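Local coordinates for protein beta-glucanase (Podospora anserina, PDB 4LE4) that probably hydrolyses beta-glucans as a family GH131 glycoside hydrolase with a beta-sandwich fold, and binds cellotriose, at residues Ala108-Thr111 against Thr112-His115; Leu187-Lys190 against Val191-Lys195. All coordinates share one frame; numbering follows the deposited sequence.

Contact 1. Residues Ala108-Thr111 against Thr112-His115; sequences APAT and TREH
Pro109 sets CB 3.7 Å from NE2 of His115, approaching the imidazole ring obliquely. Proline suits this buried position because it fixes the backbone and offers a compact hydrocarbon surface to the ring. Ala110 follows and makes the closer approach: its O lies 3.1 Å from CE1 of His115, at the ring edge and near the ring plane, where the carbon flanked by two nitrogens carries a polarised C-H. The same carbonyl accepts a weak bond from Arg113 N (3.5 Å, 165°), closing a type I beta turn from Ala110 to Arg113. The methyl of Ala110, 4.0 Å from OG1 of Thr112, is small enough to fit beside the turn without pushing against it. Thr111 and Thr112 occupy the two corner positions.

The His115 ring packs against the first half of the turn, beside Pro109 and Ala110 O. With CG beside the backbone N (chi1 -66°), His115 ND1 reaches back two residues to Arg113 O in a weak bond of 2.9 Å, bent to 124°, while NE2 is hydrogen-bonded to Glu222. A leucine in its place would probably leave Glu222 and the carbonyl of Arg113 without these polar partners. Arg113 directs its guanidinium away from the turn, to the carbonyl of Leu212 through NE and to Asp219 in a salt bridge through NH1. The loop runs from strand 94-102 into strand 115-120, with Pro109 resting on Glu222 and Phe224 of strand 222-233 and His115 against Val209 of strand 209-211.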
ATOM      1  N   ALA A 108       3.606  15.701   5.111  1.00 15.43           N
ATOM      2  CA  ALA A 108       2.639  14.748   5.642  1.00 16.53           C
ATOM      3  C   ALA A 108       1.364  14.752   4.809  1.00 16.18           C
ATOM      4  O   ALA A 108       0.966  15.777   4.270  1.00 17.09           O
ATOM      5  CB  ALA A 108       2.308  15.101   7.081  1.00 17.13           C
ATOM      6  N   PRO A 109       0.694  13.599   4.696  1.00 16.00           N
ATOM      7  CA  PRO A 109      -0.546  13.594   3.908  1.00 16.26           C
ATOM      8  C   PRO A 109      -1.552  14.571   4.543  1.00 15.96           C
ATOM      9  O   PRO A 109      -1.639  14.687   5.775  1.00 14.26           O
ATOM     10  CB  PRO A 109      -1.014  12.128   3.987  1.00 17.85           C
ATOM     11  CG  PRO A 109      -0.320  11.581   5.179  1.00 19.17           C
ATOM     12  CD  PRO A 109       1.056  12.237   5.108  1.00 16.10           C
ATOM     13  N   ALA A 110      -2.285  15.277   3.696  1.00 15.44           N
ATOM     14  CA  ALA A 110      -3.273  16.262   4.153  1.00 14.35           C
ATOM     15  C   ALA A 110      -4.419  15.562   4.901  1.00 14.49           C
ATOM     16  O   ALA A 110      -5.064  14.663   4.338  1.00 13.89           O
ATOM     17  CB  ALA A 110      -3.825  17.004   2.952  1.00 15.05           C
ATOM     18  N   THR A 111      -4.680  15.962   6.144  1.00 13.23           N
ATOM     19  CA  THR A 111      -5.761  15.319   6.893  1.00 14.34           C
ATOM     20  C   THR A 111      -7.154  15.817   6.454  1.00 15.14           C
ATOM     21  O   THR A 111      -8.168  15.261   6.866  1.00 15.41           O
ATOM     22  CB  THR A 111      -5.618  15.540   8.388  1.00 15.62           C
ATOM     23  OG1 THR A 111      -5.599  16.948   8.655  1.00 15.10           O
ATOM     24  CG2 THR A 111      -4.318  14.862   8.913  1.00 18.41           C
ATOM     25  N   THR A 112      -7.184  16.846   5.606  1.00 14.30           N
ATOM     26  CA  THR A 112      -8.440  17.420   5.115  1.00 13.62           C
ATOM     27  C   THR A 112      -8.961  16.738   3.862  1.00 13.52           C
ATOM     28  O   THR A 112     -10.051  17.070   3.379  1.00 10.37           O
ATOM     29  CB  THR A 112      -8.258  18.906   4.769  1.00 17.71           C
ATOM     30  OG1 THR A 112      -7.075  19.044   3.958  1.00 18.14           O
ATOM     31  CG2 THR A 112      -8.143  19.739   6.037  1.00 17.31           C
ATOM     32  N   ARG A 113      -8.191  15.783   3.336  1.00 11.74           N
ATOM     33  CA  ARG A 113      -8.579  15.082   2.115  1.00 11.39           C
ATOM     34  C   ARG A 113      -8.546  13.586   2.276  1.00 11.75           C
ATOM     35  O   ARG A 113      -7.674  13.054   2.945  1.00 12.38           O
ATOM     36  CB  ARG A 113      -7.651  15.463   0.967  1.00 10.83           C
ATOM     37  CG  ARG A 113      -7.865  16.915   0.554  1.00 13.53           C
ATOM     38  CD  ARG A 113      -6.770  17.399  -0.369  1.00 13.52           C
ATOM     39  NE  ARG A 113      -6.859  16.825  -1.701  1.00 12.96           N
ATOM     40  CZ  ARG A 113      -6.047  17.188  -2.682  1.00 14.42           C
ATOM     41  NH1 ARG A 113      -5.124  18.108  -2.442  1.00 15.15           N
ATOM     42  NH2 ARG A 113      -6.131  16.632  -3.883  1.00 17.19           N
ATOM     43  N   GLU A 114      -9.482  12.911   1.621  1.00  9.57           N
ATOM     44  CA  GLU A 114      -9.525  11.458   1.728  1.00  9.59           C
ATOM     45  C   GLU A 114      -8.412  10.804   0.902  1.00  8.29           C
ATOM     46  O   GLU A 114      -8.158  11.196  -0.233  1.00  9.77           O
ATOM     47  CB  GLU A 114     -10.890  10.945   1.267  1.00 10.24           C
ATOM     48  CG  GLU A 114     -10.974   9.412   1.141  1.00 12.47           C
ATOM     49  CD  GLU A 114     -12.394   8.919   0.769  1.00 17.02           C
ATOM     50  OE1 GLU A 114     -13.371   9.708   0.834  1.00 20.37           O
ATOM     51  OE2 GLU A 114     -12.532   7.736   0.425  1.00 15.57           O
ATOM     52  N   HIS A 115      -7.747   9.806   1.488  1.00 10.57           N
ATOM     53  CA  HIS A 115      -6.709   9.060   0.781  1.00  9.02           C
ATOM     54  C   HIS A 115      -7.160   7.621   0.817  1.00  8.41           C
ATOM     55  O   HIS A 115      -7.715   7.182   1.822  1.00  8.28           O
ATOM     56  CB  HIS A 115      -5.355   9.134   1.498  1.00  8.72           C
ATOM     57  CG  HIS A 115      -4.760  10.510   1.521  1.00 10.63           C
ATOM     58  ND1 HIS A 115      -5.302  11.544   2.259  1.00 11.65           N
ATOM     59  CD2 HIS A 115      -3.661  11.012   0.917  1.00 11.93           C
ATOM     60  CE1 HIS A 115      -4.554  12.627   2.109  1.00 10.77           C
ATOM     61  NE2 HIS A 115      -3.553  12.330   1.299  1.00 12.99           N
TER

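Contact 2. Residues Leu187-Lys190 against Val191-Lys195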
ATOM      1  N   LEU A 187       3.048  -9.445  13.457  1.00 11.88           N
ATOM      2  CA  LEU A 187       1.651  -9.217  13.082  1.00 11.52           C
ATOM      3  C   LEU A 187       0.694 -10.038  13.960  1.00 13.55           C
ATOM      4  O   LEU A 187       0.970 -11.202  14.256  1.00 12.13           O
ATOM      5  CB  LEU A 187       1.411  -9.678  11.639  1.00 11.65           C
ATOM      6  CG  LEU A 187       2.177  -8.977  10.509  1.00 12.68           C
ATOM      7  CD1 LEU A 187       1.877  -9.671   9.172  1.00 13.23           C
ATOM      8  CD2 LEU A 187       1.760  -7.515  10.454  1.00 13.08           C
ATOM      9  N   THR A 188      -0.413  -9.440  14.387  1.00 10.83           N
ATOM     10  CA  THR A 188      -1.416 -10.218  15.096  1.00 13.46           C
ATOM     11  C   THR A 188      -2.733  -9.887  14.395  1.00 12.99           C
ATOM     12  O   THR A 188      -2.855  -8.827  13.745  1.00 10.69           O
ATOM     13  CB  THR A 188      -1.501  -9.941  16.637  1.00 13.88           C
ATOM     14  OG1 THR A 188      -1.777  -8.561  16.879  1.00 14.51           O
ATOM     15  CG2 THR A 188      -0.195 -10.375  17.320  1.00 15.77           C
ATOM     16  N   ARG A 189      -3.696 -10.807  14.456  1.00 13.90           N
ATOM     17  CA  ARG A 189      -4.965 -10.582  13.777  1.00 16.23           C
ATOM     18  C   ARG A 189      -5.833  -9.667  14.626  1.00 16.85           C
ATOM     19  O   ARG A 189      -6.248 -10.008  15.751  1.00 18.55           O
ATOM     20  CB  ARG A 189      -5.709 -11.888  13.520  1.00 18.61           C
ATOM     21  CG  ARG A 189      -7.105 -11.630  13.009  1.00 24.01           C
ATOM     22  CD  ARG A 189      -7.994 -12.857  13.134  1.00 28.12           C
ATOM     23  NE  ARG A 189      -7.780 -13.752  12.011  1.00 31.49           N
ATOM     24  CZ  ARG A 189      -8.468 -14.878  11.826  1.00 34.45           C
ATOM     25  NH1 ARG A 189      -9.402 -15.226  12.711  1.00 33.14           N
ATOM     26  NH2 ARG A 189      -8.238 -15.639  10.752  1.00 31.87           N
ATOM     27  N   LYS A 190      -6.113  -8.495  14.089  1.00 15.21           N
ATOM     28  CA  LYS A 190      -6.889  -7.528  14.825  1.00 13.39           C
ATOM     29  C   LYS A 190      -8.375  -7.462  14.468  1.00 15.11           C
ATOM     30  O   LYS A 190      -9.165  -6.894  15.231  1.00 14.79           O
ATOM     31  CB  LYS A 190      -6.209  -6.179  14.722  1.00 13.39           C
ATOM     32  CG  LYS A 190      -4.836  -6.251  15.448  1.00 13.07           C
ATOM     33  CD  LYS A 190      -4.084  -4.934  15.544  1.00 13.45           C
ATOM     34  CE  LYS A 190      -2.704  -5.194  16.206  1.00 15.59           C
ATOM     35  NZ  LYS A 190      -1.890  -3.956  16.391  1.00 11.48           N
ATOM     36  N   VAL A 191      -8.736  -8.020  13.317  1.00 13.31           N
ATOM     37  CA  VAL A 191     -10.141  -8.122  12.895  1.00 14.50           C
ATOM     38  C   VAL A 191     -10.311  -9.474  12.165  1.00 14.17           C
ATOM     39  O   VAL A 191      -9.602  -9.776  11.196  1.00 14.22           O
ATOM     40  CB  VAL A 191     -10.587  -6.985  11.935  1.00 14.16           C
ATOM     41  CG1 VAL A 191     -12.072  -7.129  11.625  1.00 14.29           C
ATOM     42  CG2 VAL A 191     -10.307  -5.622  12.558  1.00 12.99           C
ATOM     43  N   ALA A 192     -11.200 -10.310  12.690  1.00 15.90           N
ATOM     44  CA  ALA A 192     -11.510 -11.606  12.085  1.00 15.98           C
ATOM     45  C   ALA A 192     -12.074 -11.351  10.672  1.00 16.30           C
ATOM     46  O   ALA A 192     -12.684 -10.308  10.420  1.00 16.94           O
ATOM     47  CB  ALA A 192     -12.557 -12.340  12.946  1.00 18.03           C
ATOM     48  N   PRO A 193     -11.909 -12.314   9.740  1.00 17.13           N
ATOM     49  CA  PRO A 193     -12.419 -12.110   8.371  1.00 17.61           C
ATOM     50  C   PRO A 193     -13.846 -11.585   8.274  1.00 19.01           C
ATOM     51  O   PRO A 193     -14.760 -12.116   8.933  1.00 16.43           O
ATOM     52  CB  PRO A 193     -12.255 -13.482   7.733  1.00 18.28           C
ATOM     53  CG  PRO A 193     -11.010 -14.015   8.430  1.00 19.34           C
ATOM     54  CD  PRO A 193     -11.290 -13.642   9.876  1.00 16.57           C
ATOM     55  N   VAL A 194     -13.999 -10.539   7.453  1.00 15.67           N
ATOM     56  CA  VAL A 194     -15.255  -9.842   7.197  1.00 15.67           C
ATOM     57  C   VAL A 194     -15.738 -10.168   5.777  1.00 15.67           C
ATOM     58  O   VAL A 194     -14.938 -10.178   4.842  1.00 13.25           O
ATOM     59  CB  VAL A 194     -15.039  -8.301   7.287  1.00 16.60           C
ATOM     60  CG1 VAL A 194     -16.317  -7.567   6.966  1.00 19.21           C
ATOM     61  CG2 VAL A 194     -14.542  -7.939   8.649  1.00 17.92           C
ATOM     62  N   LYS A 195     -17.039 -10.414   5.614  1.00 16.94           N
ATOM     63  CA  LYS A 195     -17.608 -10.749   4.300  1.00 18.58           C
ATOM     64  C   LYS A 195     -17.775  -9.544   3.382  1.00 17.49           C
ATOM     65  O   LYS A 195     -18.214  -8.493   3.824  1.00 18.37           O
ATOM     66  CB  LYS A 195     -18.999 -11.386   4.448  1.00 21.33           C
ATOM     67  CG  LYS A 195     -19.049 -12.768   5.045  1.00 25.55           C
ATOM     68  CD  LYS A 195     -20.346 -13.451   4.600  1.00 29.13           C
ATOM     69  CE  LYS A 195     -20.680 -14.730   5.389  1.00 33.76           C
ATOM     70  NZ  LYS A 195     -21.078 -14.452   6.807  1.00 35.61           N
TER
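Arg189 reaches along its own strand to lay its guanidinium over Pro193, four residues on. Beyond CB, the chain leaves with CG anti to the backbone N (chi1 171°), which carries it towards the following residues: CG of Arg189 comes within 3.6 Å of Val191 O. CD of Arg189 then passes 3.9 Å from CA of Ala192, whose short side chain does not obstruct the path. A bend at chi3 (-83°) turns the end of the chain, and NE of Arg189 skirts CD of Pro193 at 4.1 Å. At the tip, Pro193 CD sits 3.6 Å from Arg189 CZ, over the centre of one guanidinium face, and the two side chains cross at about a right angle. The flat cation thus packs on aliphatic carbon while its N-H groups remain directed outward around its rim, and NH2 forms a salt bridge with Glu168 of strand 163-170. Arginine suits an exposed strand here because its long hydrocarbon part can cover backbone before its charge is paired.

Lys190 and Val191 form a classic beta bulge, both facing Phe178, and the chain turns a corner at Val191. The short strands 188-190 and 192-195 consequently run at 41° to each other. Together they pair antiparallel with strand 175-182 as the second arm of a hairpin, where Val191 packs on Trp145 and Trp153 from strands 142-147 and 150-156.

Both contacts are local, within single unbroken runs of chain, and their centres lie 26 Å apart with no touch between them. Contact 1 is partly buried and belongs to a loop entering strand 115-120; contact 2 lies at the surface, on a strand paired in the other sheet. They hold different elements, a strand entry and a hairpin arm. In contact 1 polar atoms dominate, with backbone carbonyls gathered round an imidazole and a turn, and buried side chains finding acidic partners. Contact 2 instead depends on aliphatic carbon packed against a charged group and on a bulge that redirects the strand. Each sends an outside bond from a basic side chain to a glutamate.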